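Local coordinates for protein branched-chain phosphotransacylase (Enterococcus faecalis, PDB 1YCO) that probably transfers acyl groups, including branched-chain ones, between coenzyme A and phosphate, like other phosphate acetyl- and butyryltransferases, at residues 3-8 / 62-67; 71-76 / 81-86; 86-89 / 94-97; 240-245 / 249-254. All coordinates share one frame; numbering follows the deposited sequence.

Contact 1: 3-8 / 62-67; sequences TVSIAG and VSLVAT
Ser-5 and Leu-64 mark the place where strand 2-7 and helix 54-66 run closest within these segments, their CA atoms 6.8 Å apart. The strand sits in the middle of a five-stranded parallel sheet, and the helix covers one of its faces as the connection of a beta-alpha-beta crossover, leading from strand 47-50 to strand 72-75 over two intervening strands. Three side chains make the contact. The CB of Ser-5 points at the helix and is met by two methyl groups: Leu-64 CD2 lies 4.0 Å from Ser-5 CB, and Val-65 CG2 touches the same CB more loosely. Leu-64 also leans on Ile-32 of the adjoining strand, while Val-65 reaches on to Leu-73, so the helix spans several strands with consecutive residues. The hydroxyl of Ser-5 is held by the helix itself. With OG anti to the backbone N (chi1 175°), it hydrogen-bonds to the carbonyl O of Ala-61, one turn before Val-65, so this buried polar atom is satisfied at an otherwise apolar junction. On its way to that carbonyl it passes the leucine's CB and one methyl, with Ser-5 OG 4.0 Å from Leu-64 CB and 4.1 Å from Leu-64 CD2.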
# COMPACT_ATOMS: atom_id res chain seq x y z
N THR A 3 -0.29 34.09 7.15
CA THR A 3 0.99 34.34 6.53
C THR A 3 1.72 33.00 6.39
O THR A 3 1.71 32.18 7.31
CB THR A 3 1.86 35.31 7.39
OG1 THR A 3 1.18 36.56 7.53
CG2 THR A 3 3.22 35.54 6.76
N VAL A 4 2.35 32.77 5.24
CA VAL A 4 3.08 31.54 5.00
C VAL A 4 4.58 31.81 4.78
O VAL A 4 4.98 32.66 3.98
CB VAL A 4 2.53 30.76 3.77
CG1 VAL A 4 3.25 29.43 3.64
CG2 VAL A 4 1.03 30.53 3.90
N SER A 5 5.41 31.06 5.49
CA SER A 5 6.85 31.18 5.40
C SER A 5 7.39 30.06 4.50
O SER A 5 7.11 28.89 4.72
CB SER A 5 7.44 31.08 6.81
OG SER A 5 8.85 31.06 6.82
N ILE A 6 8.17 30.42 3.48
CA ILE A 6 8.69 29.42 2.56
C ILE A 6 10.21 29.36 2.54
O ILE A 6 10.89 30.33 2.21
CB ILE A 6 8.20 29.69 1.13
CG1 ILE A 6 6.67 29.85 1.14
CG2 ILE A 6 8.64 28.56 0.19
CD1 ILE A 6 6.03 29.98 -0.22
N ALA A 7 10.75 28.19 2.88
CA ALA A 7 12.19 27.97 2.89
C ALA A 7 12.67 27.55 1.51
O ALA A 7 12.46 26.40 1.09
CB ALA A 7 12.56 26.92 3.94
N GLY A 8 13.31 28.47 0.81
CA GLY A 8 13.80 28.19 -0.52
C GLY A 8 12.65 28.22 -1.50
O GLY A 8 12.51 27.34 -2.35
N VAL A 62 12.09 29.20 9.65
CA VAL A 62 11.62 28.59 10.89
C VAL A 62 11.44 29.64 11.98
O VAL A 62 10.58 29.51 12.85
CB VAL A 62 12.62 27.53 11.40
CG1 VAL A 62 12.13 26.94 12.72
CG2 VAL A 62 12.79 26.43 10.37
N SER A 63 12.25 30.69 11.92
CA SER A 63 12.17 31.76 12.91
C SER A 63 10.84 32.49 12.83
O SER A 63 10.19 32.76 13.85
CB SER A 63 13.30 32.76 12.70
OG SER A 63 12.80 34.10 12.77
N LEU A 64 10.45 32.82 11.61
CA LEU A 64 9.19 33.53 11.35
C LEU A 64 7.98 32.75 11.89
O LEU A 64 6.95 33.34 12.21
CB LEU A 64 9.04 33.75 9.84
CG LEU A 64 8.12 34.89 9.41
CD1 LEU A 64 8.74 36.21 9.85
CD2 LEU A 64 7.95 34.87 7.89
N VAL A 65 8.13 31.43 11.98
CA VAL A 65 7.07 30.57 12.49
C VAL A 65 7.19 30.42 14.01
O VAL A 65 6.17 30.28 14.70
CB VAL A 65 7.11 29.15 11.83
CG1 VAL A 65 6.32 28.15 12.65
CG2 VAL A 65 6.53 29.20 10.41
N ALA A 66 8.42 30.47 14.51
CA ALA A 66 8.69 30.36 15.95
C ALA A 66 7.61 31.08 16.75
O ALA A 66 7.22 30.62 17.83
CB ALA A 66 10.06 30.93 16.28
N THR A 67 7.11 32.19 16.22
CA THR A 67 6.05 32.95 16.88
C THR A 67 4.86 33.07 15.94
O THR A 67 4.90 32.57 14.81
CB THR A 67 6.50 34.36 17.26
OG1 THR A 67 6.47 35.18 16.10
CG2 THR A 67 7.90 34.33 17.83

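Contact 2: 71-76 / 81-86; sequences QILLKG and HTLLKE
A strand followed by the helix that covers it, one beta-alpha unit of the parallel sheet, is held together here by Leu-83 of helix 80-87, set against Leu-73 and Lys-75 of strand 72-75. These two strand residues, with Leu-74 between them pointing away from the helix, both direct their CB at it, and Leu-83 divides its two methyls between them. Its CD1 meets Leu-73 CD2 at 4.2 Å, the two side chains lying alongside each other and pointing opposite ways. Its CD2 sits closer to the lysine, 3.5 Å from Lys-75 CB and 3.7 Å from Lys-75 CG, using the aliphatic stem as an apolar surface. Beyond CG the lysine bends at chi3 (92°) and again at chi4, which takes the ammonium group off the leucine to backbone carbonyls. NZ hydrogen-bonds to Ile-78 O in the connecting turn and, weakly, to Gly-76 O and Thr-253 O, so it joins the strand's end, the turn after it and, weakly, the end of strand 250-252. Val-62 of helix 54-66 packs on Leu-83 from the neighbouring helix. Such a parallel strand and its following helix are the repeating beta-alpha unit of a Rossmann-like domain.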
# COMPACT_ATOMS: atom_id res chain seq x y z
N GLN A 71 1.87 31.31 10.30
CA GLN A 71 0.96 30.25 10.75
C GLN A 71 1.20 28.92 10.04
O GLN A 71 0.66 27.88 10.44
CB GLN A 71 -0.50 30.66 10.53
CG GLN A 71 -0.97 31.84 11.34
CD GLN A 71 -0.19 33.12 11.06
OE1 GLN A 71 -0.21 33.65 9.94
NE2 GLN A 71 0.50 33.62 12.07
N ILE A 72 1.98 28.95 8.97
CA ILE A 72 2.27 27.73 8.23
C ILE A 72 3.69 27.77 7.68
O ILE A 72 4.14 28.80 7.18
CB ILE A 72 1.30 27.53 7.04
CG1 ILE A 72 -0.14 27.37 7.56
CG2 ILE A 72 1.70 26.30 6.25
CD1 ILE A 72 -1.19 27.44 6.45
N LEU A 73 4.39 26.65 7.79
CA LEU A 73 5.74 26.55 7.27
C LEU A 73 5.69 25.66 6.03
O LEU A 73 5.01 24.63 6.02
CB LEU A 73 6.65 25.91 8.33
CG LEU A 73 8.13 25.80 7.94
CD1 LEU A 73 8.70 27.20 7.71
CD2 LEU A 73 8.89 25.08 9.03
N LEU A 74 6.39 26.07 4.98
CA LEU A 74 6.41 25.32 3.74
C LEU A 74 7.82 25.18 3.18
O LEU A 74 8.53 26.17 2.99
CB LEU A 74 5.50 26.00 2.71
CG LEU A 74 5.23 25.31 1.38
CD1 LEU A 74 3.87 25.74 0.84
CD2 LEU A 74 6.34 25.66 0.37
N LYS A 75 8.22 23.94 2.92
CA LYS A 75 9.55 23.64 2.40
C LYS A 75 9.66 23.74 0.89
O LYS A 75 9.18 22.85 0.17
CB LYS A 75 9.98 22.25 2.84
CG LYS A 75 11.41 21.90 2.43
CD LYS A 75 11.73 20.45 2.71
CE LYS A 75 11.44 19.58 1.50
NZ LYS A 75 12.33 19.90 0.35
N GLY A 76 10.28 24.81 0.41
CA GLY A 76 10.47 24.99 -1.02
C GLY A 76 11.63 24.10 -1.45
O GLY A 76 11.61 22.90 -1.19
N HIS A 81 16.49 17.48 5.66
CA HIS A 81 17.26 17.32 6.89
C HIS A 81 17.66 18.70 7.44
O HIS A 81 17.58 18.94 8.65
CB HIS A 81 18.51 16.48 6.59
CG HIS A 81 19.36 16.22 7.80
ND1 HIS A 81 20.69 15.88 7.71
CD2 HIS A 81 19.06 16.25 9.12
CE1 HIS A 81 21.18 15.72 8.92
NE2 HIS A 81 20.22 15.94 9.80
N THR A 82 18.07 19.60 6.55
CA THR A 82 18.48 20.96 6.93
C THR A 82 17.37 21.72 7.65
O THR A 82 17.59 22.28 8.72
CB THR A 82 18.89 21.80 5.70
OG1 THR A 82 19.97 21.16 5.01
CG2 THR A 82 19.32 23.19 6.13
N LEU A 83 16.18 21.75 7.04
CA LEU A 83 15.03 22.45 7.61
C LEU A 83 14.50 21.74 8.84
O LEU A 83 14.18 22.38 9.84
CB LEU A 83 13.90 22.55 6.58
CG LEU A 83 12.55 23.10 7.05
CD1 LEU A 83 12.67 24.59 7.37
CD2 LEU A 83 11.51 22.90 5.96
N LEU A 84 14.42 20.42 8.77
CA LEU A 84 13.91 19.62 9.87
C LEU A 84 14.76 19.82 11.11
O LEU A 84 14.25 20.13 12.19
CB LEU A 84 13.87 18.15 9.48
CG LEU A 84 12.91 17.27 10.28
CD1 LEU A 84 11.48 17.76 10.06
CD2 LEU A 84 13.04 15.82 9.83
N LYS A 85 16.07 19.62 10.96
CA LYS A 85 16.98 19.80 12.09
C LYS A 85 16.85 21.24 12.59
O LYS A 85 17.01 21.53 13.78
CB LYS A 85 18.43 19.55 11.65
CG LYS A 85 19.44 19.71 12.80
CD LYS A 85 20.83 20.11 12.30
CE LYS A 85 21.45 19.05 11.39
NZ LYS A 85 22.78 19.52 10.88
N GLU A 86 16.56 22.14 11.65
CA GLU A 86 16.40 23.55 11.96
C GLU A 86 15.18 23.86 12.82
O GLU A 86 15.27 24.61 13.79
CB GLU A 86 16.34 24.36 10.65
CG GLU A 86 17.50 25.32 10.48
CD GLU A 86 17.51 26.39 11.55
OE1 GLU A 86 18.60 26.90 11.88
OE2 GLU A 86 16.41 26.73 12.05

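Contact 3: 86-89 / 94-97; sequences EMLK and LKNK
This is a small apolar contact between the end of helix 80-87 and the loop that leads to strand 101-107, made by Met-87 and Leu-88 against Leu-94 and Lys-95. The chain loops round: Leu-88 is the first residue to leave helical backbone angles, and Leu-94 and Lys-95 come alongside Met-87 and Leu-88 in the same direction, with Met-87 CA 6.8 Å from Leu-94 CA and Leu-88 CA 6.9 Å from Lys-95 CA. The inner half is buried. Leu-94 aims its CB at the helix end and sets CD1 4.1 Å from Met-87 CB, while Leu-94 CB itself lies 4.0 Å from the carbonyl O of Met-87. The methionine has its CG between the backbone N and the carbonyl carbon (chi1 47°), so that the CB, and not the thioether, meets the leucine. Leu-94 continues inward onto Val-62 and Val-65 of helix 54-66. The outer half lies at the surface, where Leu-88 CD2 touches Lys-95 CD at 3.9 Å as the two side chains pass at a slant; Leu-100 backs both. Lys-95 runs extended to CE and bends only at chi4 (-62°), placing NZ 2.9 Å from Lys-97 O, within the plane of that carbonyl, with a further weak bond to Pro-98 O. On the helix side, Lys-89 NZ and Glu-86 OE1 form a long, weak ion pair. The polar ends named here bond within their own segment or beyond, so the segments meet by van der Waals contact alone: apolar inside, a lysine's methylenes on a leucine outside.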
# COMPACT_ATOMS: atom_id res chain seq x y z
N GLU A 86 16.56 22.14 11.65
CA GLU A 86 16.40 23.55 11.96
C GLU A 86 15.18 23.86 12.82
O GLU A 86 15.27 24.61 13.79
CB GLU A 86 16.34 24.36 10.65
CG GLU A 86 17.50 25.32 10.48
CD GLU A 86 17.51 26.39 11.55
OE1 GLU A 86 18.60 26.90 11.88
OE2 GLU A 86 16.41 26.73 12.05
N MET A 87 14.03 23.28 12.48
CA MET A 87 12.80 23.52 13.24
C MET A 87 12.73 22.75 14.57
O MET A 87 11.88 23.02 15.41
CB MET A 87 11.57 23.20 12.37
CG MET A 87 11.66 21.87 11.63
SD MET A 87 10.34 21.62 10.38
CE MET A 87 8.96 21.15 11.45
N LEU A 88 13.65 21.80 14.76
CA LEU A 88 13.70 21.02 15.99
C LEU A 88 14.70 21.54 17.02
O LEU A 88 15.06 20.82 17.95
CB LEU A 88 13.99 19.54 15.67
CG LEU A 88 12.82 18.70 15.13
CD1 LEU A 88 13.30 17.29 14.83
CD2 LEU A 88 11.69 18.66 16.16
N LYS A 89 15.17 22.77 16.85
CA LYS A 89 16.12 23.35 17.82
C LYS A 89 15.39 23.98 18.99
O LYS A 89 14.36 24.64 18.81
CB LYS A 89 17.02 24.39 17.15
CG LYS A 89 18.09 23.81 16.24
CD LYS A 89 19.01 24.90 15.72
CE LYS A 89 20.07 24.33 14.77
NZ LYS A 89 20.92 25.40 14.14
N LEU A 94 9.20 25.09 18.65
CA LEU A 94 8.02 24.84 17.82
C LEU A 94 7.23 23.59 18.20
O LEU A 94 6.00 23.61 18.32
CB LEU A 94 8.40 24.75 16.34
CG LEU A 94 8.67 26.08 15.65
CD1 LEU A 94 9.00 25.82 14.19
CD2 LEU A 94 7.45 26.99 15.77
N LYS A 95 7.95 22.49 18.39
CA LYS A 95 7.35 21.22 18.76
C LYS A 95 6.54 21.43 20.04
O LYS A 95 7.02 22.07 20.98
CB LYS A 95 8.46 20.18 18.97
CG LYS A 95 8.01 18.74 19.13
CD LYS A 95 9.23 17.81 19.07
CE LYS A 95 8.86 16.36 19.31
NZ LYS A 95 8.29 16.16 20.66
N ASN A 96 5.32 20.92 20.07
CA ASN A 96 4.45 21.08 21.23
C ASN A 96 3.56 19.86 21.45
O ASN A 96 2.49 19.97 22.04
CB ASN A 96 3.56 22.32 21.07
CG ASN A 96 2.35 22.05 20.20
OD1 ASN A 96 2.47 21.76 19.01
ND2 ASN A 96 1.17 22.12 20.81
N LYS A 97 4.00 18.71 20.95
CA LYS A 97 3.28 17.45 21.12
C LYS A 97 4.34 16.40 21.39
O LYS A 97 5.46 16.50 20.88
CB LYS A 97 2.52 17.09 19.84
CG LYS A 97 1.34 17.98 19.55
CD LYS A 97 0.35 17.90 20.68
CE LYS A 97 -0.86 18.75 20.42
NZ LYS A 97 -1.82 18.60 21.57

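Contact 4: 240-245 / 249-254; sequences GGTIVG and PVVLTS
The flat groups between Ile-243 and Val-250 are peptide units, joined by a reciprocal pair of backbone bonds. Ile-243 N gives a nearly straight bond (168° at the hydrogen) to Val-250 O at 2.8 Å, and Val-250 N returns one to Ile-243 O at 3.2 Å; each donor lies in the plane of the carbonyl it meets, and the second uses a lone pair. Val-250 O has an additional CA-H...O contact from Thr-242 CA at 3.3 Å. The side chains sort onto two faces. On one lie Ile-243, Val-250 and Leu-252: the CB atoms of Ile-243 and Val-250 pack at 4.0 Å, and the isoleucine, with CG1 anti to the carbonyl carbon (chi1 -69°), carries CD1 over to Leu-252 CD1, a tight 3.4 Å. On the other lie Thr-242 and Val-251, whose CG2 methyls touch on the side covered by helix 259-274; the threonine hydroxyl is bonded to Gln-272 of that helix. Ile-243 and Val-250 form a single antiparallel hydrogen-bonded bridge, consistent with short strand axes at 130°, well short of antiparallel. At the next would-be bonded pair a water fills the gap, accepting from Leu-252 N at 2.9 Å and donating weakly to Gly-241 O at 3.1 Å. Strand 238-244 borders the mixed sheet and strand 250-252 the parallel one, so this splayed hairpin links the edges of the two sheets close to the chain's centre, consistent with the two-domain architecture of the phosphate acetyl- and butyryltransferase family and its isocitrate dehydrogenase-like relatives.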
# COMPACT_ATOMS: atom_id res chain seq x y z
N GLY A 240 -3.39 15.57 0.33
CA GLY A 240 -2.63 16.68 0.87
C GLY A 240 -2.02 16.24 2.19
O GLY A 240 -2.64 15.50 2.96
N GLY A 241 -0.79 16.67 2.46
CA GLY A 241 -0.16 16.25 3.70
C GLY A 241 0.57 17.33 4.46
O GLY A 241 1.07 18.29 3.89
N THR A 242 0.64 17.16 5.77
CA THR A 242 1.32 18.12 6.61
C THR A 242 1.92 17.36 7.78
O THR A 242 1.40 16.33 8.20
CB THR A 242 0.36 19.19 7.19
OG1 THR A 242 -0.59 18.55 8.05
CG2 THR A 242 -0.38 19.91 6.08
N ILE A 243 3.01 17.89 8.31
CA ILE A 243 3.63 17.30 9.48
C ILE A 243 2.92 17.98 10.65
O ILE A 243 2.75 19.20 10.65
CB ILE A 243 5.13 17.60 9.54
CG1 ILE A 243 5.86 16.84 8.42
CG2 ILE A 243 5.68 17.20 10.89
CD1 ILE A 243 7.34 17.18 8.29
N VAL A 244 2.48 17.19 11.62
CA VAL A 244 1.80 17.72 12.78
C VAL A 244 2.64 17.48 14.03
O VAL A 244 3.63 16.74 14.00
CB VAL A 244 0.38 17.09 12.96
CG1 VAL A 244 -0.53 17.58 11.85
CG2 VAL A 244 0.47 15.57 12.96
N GLY A 245 2.25 18.12 15.13
CA GLY A 245 3.00 18.00 16.37
C GLY A 245 3.61 19.34 16.75
O GLY A 245 3.84 19.64 17.93
N PRO A 249 1.44 23.96 11.19
CA PRO A 249 1.43 22.90 10.18
C PRO A 249 2.66 23.04 9.30
O PRO A 249 3.02 24.15 8.90
CB PRO A 249 0.15 23.20 9.40
CG PRO A 249 -0.76 23.71 10.45
CD PRO A 249 0.14 24.64 11.25
N VAL A 250 3.31 21.93 8.99
CA VAL A 250 4.49 22.02 8.13
C VAL A 250 4.22 21.26 6.85
O VAL A 250 3.92 20.08 6.87
CB VAL A 250 5.76 21.45 8.83
CG1 VAL A 250 7.00 21.74 7.98
CG2 VAL A 250 5.91 22.06 10.21
N VAL A 251 4.30 21.97 5.73
CA VAL A 251 4.05 21.35 4.43
C VAL A 251 5.38 21.04 3.73
O VAL A 251 6.24 21.91 3.58
CB VAL A 251 3.20 22.29 3.53
CG1 VAL A 251 2.91 21.62 2.21
CG2 VAL A 251 1.92 22.68 4.24
N LEU A 252 5.55 19.79 3.31
CA LEU A 252 6.76 19.37 2.62
C LEU A 252 6.49 19.33 1.13
O LEU A 252 5.55 18.68 0.66
CB LEU A 252 7.20 17.99 3.12
CG LEU A 252 7.62 17.93 4.59
CD1 LEU A 252 7.95 16.49 4.99
CD2 LEU A 252 8.82 18.83 4.80
N THR A 253 7.32 20.04 0.37
CA THR A 253 7.19 20.10 -1.07
C THR A 253 8.45 19.58 -1.76
O THR A 253 9.56 19.75 -1.25
CB THR A 253 6.90 21.56 -1.52
OG1 THR A 253 5.49 21.77 -1.60
CG2 THR A 253 7.55 21.88 -2.86
N SER A 254 8.27 18.93 -2.90
CA SER A 254 9.37 18.39 -3.68
C SER A 254 9.23 18.96 -5.08
O SER A 254 8.14 18.99 -5.63
CB SER A 254 9.30 16.86 -3.74
OG SER A 254 10.33 16.34 -4.57
O HOH W 1 4.03 17.42 4.00

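How the contacts relate
Contacts 1, 2 and 4 are buried, whereas contact 3 is partly exposed. Contacts 1 and 2 both lay a helix on the same face of the parallel sheet, and their strands are neighbours: Ser-5 O accepts from Leu-74 N at 2.9 Å. Strand 72-75 is in turn bonded to strand 250-252 through Leu-73 O and Val-251 N, which carries the series to contact 4. Contact 3 shares Glu-86 with contact 2 and sends Leu-94 back to the helix of contact 1; its Asn-96 N reaches Gly-245 O of contact 4. Contacts 1 to 3 rest on side-chain packing, while contact 4, nearest the chain's centre, adds backbone bonds and a bridging water to its apolar packing.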